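Local structure of oxidoreductase, short-chain dehydrogenase/reductase family (3L6E) at the interface of chains A and B. The protein probably acts as an NAD(P)-dependent oxidoreductase of the short-chain dehydrogenase/reductase family, possibly reducing 3-dehydrosphinganine in sphingolipid metabolism. Numbering follows the deposited sequence. Chains: chain A/B, Oxidoreductase, short-chain dehydrogenase/reductase family.

The interface of chains A and B. Residues chain A 206, 221-223; chain B 219-222.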
ATOM      1  N   TYR A 206       2.378   6.039  -6.907  1.00 23.18           N
ATOM      2  CA  TYR A 206       1.844   4.989  -6.034  1.00 23.41           C
ATOM      3  C   TYR A 206       0.985   5.555  -4.918  1.00 23.87           C
ATOM      4  O   TYR A 206      -0.078   5.025  -4.634  1.00 22.52           O
ATOM      5  CB  TYR A 206       2.955   4.167  -5.370  1.00 22.43           C
ATOM      6  CG  TYR A 206       3.570   3.126  -6.265  1.00 20.95           C
ATOM      7  CD1 TYR A 206       2.778   2.167  -6.903  1.00 21.98           C
ATOM      8  CD2 TYR A 206       4.940   3.107  -6.486  1.00 21.38           C
ATOM      9  CE1 TYR A 206       3.355   1.215  -7.739  1.00 20.60           C
ATOM     10  CE2 TYR A 206       5.511   2.163  -7.295  1.00 20.51           C
ATOM     11  CZ  TYR A 206       4.723   1.220  -7.909  1.00 20.98           C
ATOM     12  OH  TYR A 206       5.332   0.292  -8.723  1.00 20.86           O
ATOM     13  N   ASP A 221      -2.330   1.869   4.956  1.00 20.00           N
ATOM     14  CA  ASP A 221      -0.865   1.879   5.040  1.00 20.51           C
ATOM     15  C   ASP A 221      -0.259   1.447   3.719  1.00 20.20           C
ATOM     16  O   ASP A 221      -0.689   0.463   3.112  1.00 19.71           O
ATOM     17  CB  ASP A 221      -0.337   0.959   6.174  1.00 20.32           C
ATOM     18  CG  ASP A 221      -1.109   1.127   7.484  1.00 32.93           C
ATOM     19  OD1 ASP A 221      -0.690   1.919   8.374  1.00 20.06           O
ATOM     20  OD2 ASP A 221      -2.148   0.449   7.615  1.00 21.33           O
ATOM     21  N   LEU A 222       0.761   2.176   3.287  1.00 20.32           N
ATOM     22  CA  LEU A 222       1.420   1.879   2.016  1.00 20.03           C
ATOM     23  C   LEU A 222       2.948   1.883   2.158  1.00 18.61           C
ATOM     24  O   LEU A 222       3.518   2.884   2.500  1.00 17.95           O
ATOM     25  CB  LEU A 222       1.003   2.900   0.953  1.00 20.28           C
ATOM     26  CG  LEU A 222       1.576   2.723  -0.450  1.00 20.75           C
ATOM     27  CD1 LEU A 222       0.986   1.500  -1.160  1.00 21.26           C
ATOM     28  CD2 LEU A 222       1.413   3.984  -1.299  1.00 21.47           C
ATOM     29  N   PHE A 223       3.587   0.756   1.866  1.00 18.79           N
ATOM     30  CA  PHE A 223       5.034   0.627   1.964  1.00 18.86           C
ATOM     31  C   PHE A 223       5.618   0.508   0.560  1.00 18.90           C
ATOM     32  O   PHE A 223       5.257  -0.388  -0.191  1.00 18.60           O
ATOM     33  CB  PHE A 223       5.415  -0.588   2.830  1.00 18.67           C
ATOM     34  CG  PHE A 223       4.991  -0.465   4.271  1.00 18.94           C
ATOM     35  CD1 PHE A 223       3.670  -0.704   4.649  1.00 19.05           C
ATOM     36  CD2 PHE A 223       5.911  -0.104   5.253  1.00 18.52           C
ATOM     37  CE1 PHE A 223       3.269  -0.590   5.985  1.00 18.47           C
ATOM     38  CE2 PHE A 223       5.526   0.024   6.577  1.00 18.99           C
ATOM     39  CZ  PHE A 223       4.197  -0.229   6.951  1.00 19.13           C
TER
ATOM     40  N   VAL B 219       5.713  -1.222  -4.726  1.00 18.71           N
ATOM     41  CA  VAL B 219       5.000  -1.404  -3.471  1.00 16.66           C
ATOM     42  C   VAL B 219       5.324  -2.771  -2.922  1.00 14.40           C
ATOM     43  O   VAL B 219       5.144  -3.757  -3.626  1.00 12.23           O
ATOM     44  CB  VAL B 219       3.455  -1.370  -3.689  1.00 17.04           C
ATOM     45  CG1 VAL B 219       2.714  -1.671  -2.363  1.00 18.28           C
ATOM     46  CG2 VAL B 219       3.029  -0.061  -4.276  1.00 18.76           C
ATOM     47  N   THR B 220       5.761  -2.815  -1.659  1.00 15.34           N
ATOM     48  CA  THR B 220       6.134  -4.047  -0.955  1.00 16.51           C
ATOM     49  C   THR B 220       4.972  -4.593  -0.093  1.00 17.28           C
ATOM     50  O   THR B 220       4.813  -5.815   0.021  1.00 17.24           O
ATOM     51  CB  THR B 220       7.393  -3.837  -0.040  1.00 17.29           C
ATOM     52  OG1 THR B 220       7.106  -2.877   0.994  1.00 15.42           O
ATOM     53  CG2 THR B 220       8.604  -3.358  -0.824  1.00 12.90           C
ATOM     54  N   ASP B 221       4.175  -3.688   0.503  1.00 17.35           N
ATOM     55  CA  ASP B 221       3.045  -4.057   1.367  1.00 17.82           C
ATOM     56  C   ASP B 221       1.856  -3.094   1.274  1.00 18.17           C
ATOM     57  O   ASP B 221       2.010  -1.880   1.443  1.00 17.90           O
ATOM     58  CB  ASP B 221       3.492  -4.127   2.834  1.00 18.24           C
ATOM     59  CG  ASP B 221       4.779  -4.891   3.002  1.00 23.23           C
ATOM     60  OD1 ASP B 221       4.723  -6.129   3.097  1.00 17.82           O
ATOM     61  OD2 ASP B 221       5.846  -4.237   3.003  1.00 19.04           O
ATOM     62  N   LEU B 222       0.658  -3.649   1.091  1.00 17.91           N
ATOM     63  CA  LEU B 222      -0.539  -2.818   0.993  1.00 17.54           C
ATOM     64  C   LEU B 222      -1.580  -3.235   2.027  1.00 16.22           C
ATOM     65  O   LEU B 222      -1.977  -4.390   2.091  1.00 16.59           O
ATOM     66  CB  LEU B 222      -1.122  -2.895  -0.413  1.00 17.75           C
ATOM     67  CG  LEU B 222      -2.361  -2.066  -0.752  1.00 18.01           C
ATOM     68  CD1 LEU B 222      -1.997  -0.628  -0.865  1.00 18.02           C
ATOM     69  CD2 LEU B 222      -2.926  -2.535  -2.074  1.00 18.17           C
TER
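Antiparallel pairing of the last strand (217-226) of each chain makes this a two-fold strand-to-strand interface, joining the two Rossmann-type sheets of this short-chain dehydrogenase/reductase across the assembly, which may or may not be the dimer present in solution. Around the bridge of A:Leu222 with B:Leu222, the backbone registers A:Phe223 against B:Asp221. A:Phe223 N donates to B:Asp221 O at 3.1 Å, nearly straight (165° at H), and the donor lies in the carbonyl plane. In return, B:Thr220 N gives a 2.9 Å bond to A:Phe223 O. Two successive residues of chain B thus face one of chain A, and the helix-like backbone of B:Thr220 (psi -36°) suggests a classic beta-bulge. Consistent with this, the side chains of B:Thr220 and B:Asp221 lie on the same side of the strand, where B:Thr220 OG1 donates to the carboxylate oxygen B:Asp221 OD2 at 2.7 Å, from above its plane. A:Phe223 packs there through CB, 3.4 Å from B:Thr220 OG1, and its CD1 rim, 3.9 Å from B:Asp221 CB; the ring turns its edge to B:Asp221 O, almost perpendicular to the carboxylate. On the opposite side of the paired strands, methyl groups make the contact. A:Leu222 CD1 touches B:Leu222 CD1 at 3.7 Å. In B:Val219, chi1 176° sets CG1 anti to the backbone N, toward A:Leu222 CD1 (3.8 Å), and CG2 anti to the carbonyl carbon, over the ring of A:Tyr206 from helix 200-210, offset toward its rim and 3.8 Å from the centroid, a CH-pi contact.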